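Local atomic coordinates of UDP-glucose 4-epimerase (Brucella ovis, PDB entry 4WOK), a protein that probably interconverts UDP-glucose and UDP-galactose by inverting the configuration at C4 of the sugar, using a bound NAD cofactor. Residues T198-I201 against P202-M205; R324-A327 against P328-L332. The protein carries 2 engineered substitutions. One frame throughout, in Å; residues are numbered along the deposited sequence.

Contact 1 (T198-I201 against P202-M205); sequences THLI and PRAM. With ZN (zinc ion), chain C.
Ile201 and Met205, one helical turn apart, run side by side in the same direction on the buried flank of helix 200-209. CG2 of Ile201, anti to its own backbone nitrogen (the CG1 branch has chi1 -64°), meets the methyl CE of the extended Met205 chain at 3.7 Å. Three successive i to i+4 bonds build this first turn: Arg203 N to His199 O at 3.0 Å, in the carbonyl plane, Ala204 N to Leu200 O at 2.8 Å, and Met205 N to Ile201 O. Pro202, with no N-H to offer, sits in the first turn, where none is required, and its CD lies 3.4 Å from Ile201 CB, a closeness that the intervening peptide link largely imposes. The tight side is Ile201 with Met205, against helix 319-326.

The other side is looser and wetter. Arg203, bent at chi3 (55°), crosses Leu200 at about a right angle, its NH1 only brushing Leu200 CD2 at 4.1 Å. A water accepts from that NH1 and donates to Thr198 O at 2.7 Å, tying the guanidinium to the chain just before the helix.

His199 occupies the N-cap position, yet its ring turns away and binds zinc through ND1 at 2.1 Å, with Glu192, His194 and Glu197 completing the site. One residue thus starts the helix with its carbonyl and holds the metal with its imidazole, coupling the helix start to the zinc loop.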
ATOM      1  N   THR A 198       1.865 -12.977   2.967  1.00 26.28           N
ATOM      2  CA  THR A 198       0.524 -13.133   3.538  1.00 26.93           C
ATOM      3  C   THR A 198      -0.587 -12.619   2.623  1.00 29.58           C
ATOM      4  O   THR A 198      -1.764 -12.740   2.950  1.00 27.99           O
ATOM      5  CB  THR A 198       0.399 -12.393   4.891  1.00 31.74           C
ATOM      6  OG1 THR A 198       0.540 -10.981   4.677  1.00 28.11           O
ATOM      7  CG2 THR A 198       1.467 -12.862   5.863  1.00 36.65           C
ATOM      8  N   HIS A 199      -0.219 -12.037   1.487  1.00 28.56           N
ATOM      9  CA  HIS A 199      -1.213 -11.405   0.625  1.00 27.75           C
ATOM     10  C   HIS A 199      -1.814 -12.437  -0.322  1.00 33.39           C
ATOM     11  O   HIS A 199      -1.146 -13.390  -0.717  1.00 29.68           O
ATOM     12  CB  HIS A 199      -0.592 -10.233  -0.128  1.00 25.33           C
ATOM     13  CG  HIS A 199      -0.153  -9.123   0.781  1.00 28.43           C
ATOM     14  ND1 HIS A 199       1.171  -8.788   0.967  1.00 28.53           N
ATOM     15  CD2 HIS A 199      -0.869  -8.295   1.579  1.00 33.90           C
ATOM     16  CE1 HIS A 199       1.252  -7.793   1.839  1.00 30.40           C
ATOM     17  NE2 HIS A 199       0.029  -7.476   2.220  1.00 31.74           N
ATOM     18  N   LEU A 200      -3.079 -12.233  -0.667  1.00 34.01           N
ATOM     19  CA  LEU A 200      -3.895 -13.261  -1.309  1.00 31.56           C
ATOM     20  C   LEU A 200      -3.393 -13.666  -2.698  1.00 33.87           C
ATOM     21  O   LEU A 200      -3.195 -14.851  -2.967  1.00 34.27           O
ATOM     22  CB  LEU A 200      -5.345 -12.773  -1.385  1.00 30.66           C
ATOM     23  CG  LEU A 200      -6.451 -13.743  -1.807  1.00 37.73           C
ATOM     24  CD1 LEU A 200      -6.568 -13.803  -3.319  1.00 41.97           C
ATOM     25  CD2 LEU A 200      -6.223 -15.132  -1.198  1.00 36.17           C
ATOM     26  N   ILE A 201      -3.196 -12.697  -3.587  1.00 29.37           N
ATOM     27  CA  ILE A 201      -2.805 -13.044  -4.947  1.00 29.92           C
ATOM     28  C   ILE A 201      -1.415 -13.708  -5.003  1.00 30.37           C
ATOM     29  O   ILE A 201      -1.240 -14.721  -5.694  1.00 31.54           O
ATOM     30  CB  ILE A 201      -2.861 -11.819  -5.862  1.00 29.99           C
ATOM     31  CG1 ILE A 201      -4.311 -11.336  -5.973  1.00 35.06           C
ATOM     32  CG2 ILE A 201      -2.298 -12.169  -7.214  1.00 33.86           C
ATOM     33  CD1 ILE A 201      -4.515 -10.119  -6.857  1.00 37.88           C
ATOM     34  N   PRO A 202      -0.433 -13.177  -4.248  1.00 28.63           N
ATOM     35  CA  PRO A 202       0.818 -13.936  -4.156  1.00 27.74           C
ATOM     36  C   PRO A 202       0.672 -15.347  -3.605  1.00 30.69           C
ATOM     37  O   PRO A 202       1.312 -16.251  -4.140  1.00 31.29           O
ATOM     38  CB  PRO A 202       1.660 -13.084  -3.208  1.00 26.51           C
ATOM     39  CG  PRO A 202       1.229 -11.685  -3.552  1.00 26.41           C
ATOM     40  CD  PRO A 202      -0.264 -11.809  -3.718  1.00 29.23           C
ATOM     41  N   ARG A 203      -0.129 -15.533  -2.561  1.00 28.21           N
ATOM     42  CA  ARG A 203      -0.322 -16.865  -2.007  1.00 28.73           C
ATOM     43  C   ARG A 203      -0.978 -17.788  -3.038  1.00 30.94           C
ATOM     44  O   ARG A 203      -0.563 -18.938  -3.220  1.00 31.23           O
ATOM     45  CB  ARG A 203      -1.156 -16.796  -0.727  1.00 30.61           C
ATOM     46  CG  ARG A 203      -0.377 -16.253   0.481  1.00 35.34           C
ATOM     47  CD  ARG A 203      -1.234 -16.208   1.744  1.00 40.54           C
ATOM     48  NE  ARG A 203      -1.831 -17.508   2.058  1.00 47.90           N
ATOM     49  CZ  ARG A 203      -3.143 -17.736   2.117  1.00 53.86           C
ATOM     50  NH1 ARG A 203      -4.001 -16.744   1.890  1.00 48.32           N
ATOM     51  NH2 ARG A 203      -3.600 -18.952   2.410  1.00 51.50           N
ATOM     52  N   ALA A 204      -1.986 -17.281  -3.739  1.00 33.02           N
ATOM     53  CA  ALA A 204      -2.670 -18.111  -4.732  1.00 34.57           C
ATOM     54  C   ALA A 204      -1.694 -18.538  -5.833  1.00 38.91           C
ATOM     55  O   ALA A 204      -1.725 -19.678  -6.302  1.00 36.24           O
ATOM     56  CB  ALA A 204      -3.864 -17.372  -5.320  1.00 32.80           C
ATOM     57  N   MET A 205      -0.809 -17.627  -6.228  1.00 32.66           N
ATOM     58  CA  MET A 205       0.167 -17.925  -7.275  1.00 33.61           C
ATOM     59  C   MET A 205       1.228 -18.907  -6.801  1.00 31.17           C
ATOM     60  O   MET A 205       1.609 -19.836  -7.528  1.00 33.43           O
ATOM     61  CB  MET A 205       0.837 -16.638  -7.772  1.00 33.17           C
ATOM     62  CG  MET A 205      -0.088 -15.796  -8.605  1.00 32.53           C
ATOM     63  SD  MET A 205       0.631 -14.235  -9.133  1.00 35.19           S
ATOM     64  CE  MET A 205      -0.679 -13.690 -10.231  1.00 33.99           C
TER
HETATM   65 ZN    ZN C 401       2.959  -9.524   0.240  1.00 38.56          ZN
HETATM   66  O   HOH W   1      -3.895 -14.281   2.148  1.00 46.33           O

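Contact 2 (R324-A327 against P328-L332). Engineered in segment 328-332: His329 (natural residue Tyr). With PO4 (phosphate ion), chain D.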
ATOM      1  N   ARG A 324      -0.940 -11.014 -14.848  1.00 36.49           N
ATOM      2  CA  ARG A 324       0.147 -11.187 -15.798  1.00 36.43           C
ATOM      3  C   ARG A 324       1.488 -10.634 -15.282  1.00 45.53           C
ATOM      4  O   ARG A 324       2.544 -11.236 -15.491  1.00 35.20           O
ATOM      5  CB  ARG A 324      -0.227 -10.510 -17.115  1.00 58.35           C
ATOM      6  CG  ARG A 324       0.436 -11.093 -18.335  1.00 62.13           C
ATOM      7  CD  ARG A 324       0.005 -10.347 -19.590  1.00 63.25           C
ATOM      8  NE  ARG A 324      -1.434 -10.444 -19.818  1.00 68.13           N
ATOM      9  CZ  ARG A 324      -2.006 -11.373 -20.579  1.00 72.07           C
ATOM     10  NH1 ARG A 324      -1.263 -12.290 -21.188  1.00 73.43           N
ATOM     11  NH2 ARG A 324      -3.322 -11.383 -20.735  1.00 75.23           N
ATOM     12  N   THR A 325       1.459  -9.493 -14.604  1.00 35.10           N
ATOM     13  CA  THR A 325       2.720  -8.890 -14.181  1.00 34.31           C
ATOM     14  C   THR A 325       3.251  -9.511 -12.893  1.00 34.27           C
ATOM     15  O   THR A 325       4.456  -9.532 -12.672  1.00 32.96           O
ATOM     16  CB  THR A 325       2.597  -7.353 -14.013  1.00 34.20           C
ATOM     17  OG1 THR A 325       1.567  -7.034 -13.071  1.00 34.19           O
ATOM     18  CG2 THR A 325       2.250  -6.731 -15.344  1.00 34.95           C
ATOM     19  N   ALA A 326       2.365 -10.041 -12.057  1.00 33.61           N
ATOM     20  CA  ALA A 326       2.807 -10.661 -10.807  1.00 32.96           C
ATOM     21  C   ALA A 326       3.304 -12.093 -11.009  1.00 33.01           C
ATOM     22  O   ALA A 326       4.282 -12.514 -10.395  1.00 33.03           O
ATOM     23  CB  ALA A 326       1.685 -10.639  -9.783  1.00 33.02           C
ATOM     24  N   ALA A 327       2.626 -12.832 -11.884  1.00 36.96           N
ATOM     25  CA  ALA A 327       2.869 -14.269 -12.035  1.00 35.73           C
ATOM     26  C   ALA A 327       4.346 -14.687 -12.193  1.00 37.59           C
ATOM     27  O   ALA A 327       4.780 -15.638 -11.538  1.00 35.61           O
ATOM     28  CB  ALA A 327       2.042 -14.802 -13.203  1.00 35.21           C
ATOM     29  N   PRO A 328       5.132 -13.988 -13.042  1.00 37.97           N
ATOM     30  CA  PRO A 328       6.533 -14.414 -13.201  1.00 32.95           C
ATOM     31  C   PRO A 328       7.373 -14.337 -11.935  1.00 37.46           C
ATOM     32  O   PRO A 328       8.433 -14.965 -11.867  1.00 39.42           O
ATOM     33  CB  PRO A 328       7.075 -13.430 -14.248  1.00 36.48           C
ATOM     34  CG  PRO A 328       5.873 -13.013 -15.016  1.00 42.54           C
ATOM     35  CD  PRO A 328       4.791 -12.912 -13.991  1.00 41.06           C
ATOM     36  N   HIS A 329       6.915 -13.583 -10.942  1.00 34.50           N
ATOM     37  CA  HIS A 329       7.666 -13.462  -9.712  1.00 30.97           C
ATOM     38  C   HIS A 329       7.376 -14.586  -8.727  1.00 36.53           C
ATOM     39  O   HIS A 329       8.051 -14.706  -7.712  1.00 35.09           O
ATOM     40  CB  HIS A 329       7.383 -12.111  -9.063  1.00 30.63           C
ATOM     41  CG  HIS A 329       7.898 -10.955  -9.860  1.00 30.62           C
ATOM     42  ND1 HIS A 329       9.221 -10.579  -9.845  1.00 31.45           N
ATOM     43  CD2 HIS A 329       7.270 -10.116 -10.717  1.00 31.11           C
ATOM     44  CE1 HIS A 329       9.384  -9.536 -10.651  1.00 30.70           C
ATOM     45  NE2 HIS A 329       8.219  -9.239 -11.187  1.00 30.89           N
ATOM     46  N   PHE A 330       6.389 -15.422  -9.026  1.00 35.69           N
ATOM     47  CA  PHE A 330       6.040 -16.484  -8.093  1.00 35.79           C
ATOM     48  C   PHE A 330       6.099 -17.856  -8.748  1.00 37.54           C
ATOM     49  O   PHE A 330       5.324 -18.729  -8.418  1.00 39.54           O
ATOM     50  CB  PHE A 330       4.652 -16.238  -7.502  1.00 34.71           C
ATOM     51  CG  PHE A 330       4.562 -14.962  -6.714  1.00 37.18           C
ATOM     52  CD1 PHE A 330       5.137 -14.869  -5.451  1.00 34.43           C
ATOM     53  CD2 PHE A 330       3.917 -13.861  -7.237  1.00 31.57           C
ATOM     54  CE1 PHE A 330       5.076 -13.685  -4.721  1.00 32.19           C
ATOM     55  CE2 PHE A 330       3.845 -12.668  -6.515  1.00 33.62           C
ATOM     56  CZ  PHE A 330       4.425 -12.583  -5.257  1.00 35.20           C
ATOM     57  N   GLY A 331       7.030 -18.028  -9.676  1.00 36.53           N
ATOM     58  CA  GLY A 331       7.283 -19.323 -10.273  1.00 37.34           C
ATOM     59  C   GLY A 331       6.300 -19.724 -11.351  1.00 41.92           C
ATOM     60  O   GLY A 331       6.182 -20.906 -11.656  1.00 44.83           O
ATOM     61  N   LEU A 332       5.598 -18.756 -11.932  1.00 36.22           N
ATOM     62  CA  LEU A 332       4.636 -19.056 -12.989  1.00 43.82           C
ATOM     63  C   LEU A 332       5.076 -18.441 -14.312  1.00 46.55           C
ATOM     64  O   LEU A 332       5.934 -17.559 -14.345  1.00 47.38           O
ATOM     65  CB  LEU A 332       3.237 -18.561 -12.603  1.00 34.91           C
ATOM     66  CG  LEU A 332       2.651 -19.232 -11.355  1.00 38.91           C
ATOM     67  CD1 LEU A 332       1.348 -18.585 -10.927  1.00 35.45           C
ATOM     68  CD2 LEU A 332       2.438 -20.731 -11.617  1.00 35.46           C
TER
HETATM   69  P   PO4 D 402      12.032 -13.409  -8.502  1.00 87.06           P
HETATM   70  O1  PO4 D 402      12.625 -13.178  -9.874  1.00 87.69           O
HETATM   71  O2  PO4 D 402      11.642 -14.870  -8.340  1.00 84.39           O
HETATM   72  O3  PO4 D 402      10.830 -12.501  -8.352  1.00 75.13           O
HETATM   73  O4  PO4 D 402      13.054 -13.058  -7.446  1.00 85.60           O
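Ala327 O takes two backbone hydrogen bonds, from Phe330 N at 3.0 Å and from Leu332 N at 3.2 Å. The two donors come from opposite faces of the carbonyl plane, Phe330 N standing 53° out of it, so neither uses a lone pair squarely. The preceding carbonyl, Ala326 O, accepts from His329 N at 2.9 Å, again with a tilted donor. Pro328 lacks an N-H, and its CD instead rests 3.2 Å from Arg324 O.

His329, an engineered replacement for tyrosine, has its CG anti to the carbonyl carbon (chi1 -67°), which lays the imidazole alongside the end of the helix with Thr325 O at its edge, 3.5 Å from CD2. Its ND1 donates in the ring plane to O3 of a phosphate ion, probably from the crystallisation liquor, at 2.9 Å. The Thr325 hydroxyl turns elsewhere, bonded to Thr321 O, His235 NE2 and Ala184 N.

Apolar contact is slight: Ala327 CB meets Leu332 CB at 4.0 Å. The two i to i+3 bonds tighten the chain, and the i to i+5 bond from Leu332 N closes over Gly331 (phi 79°), as in a helix C-terminus that narrows into a 3-10 turn and is ended by a left-handed glycine.

How the contacts relate
Contact 1 opens helix 200-209 and contact 2 closes helix 319-326; their centres lie 11 Å apart and they pack directly on each other. Phe330 CZ reaches Pro202 CB at 3.5 Å. Met205 SD lies against the other helix end, 3.8 Å from Ala326 CB, while Leu332 CD1 approaches Met205 O at 3.6 Å. The two ends therefore share one largely apolar interface, although far apart in sequence. The zinc ion lies beside it: contact 1 supplies the ligand His199, and the Phe330 side chain of contact 2 comes within about 6 Å of the metal. The His199 side chain also lies about 4 Å from NAD, whereas the side chain of Phe330 is about 11 Å from it.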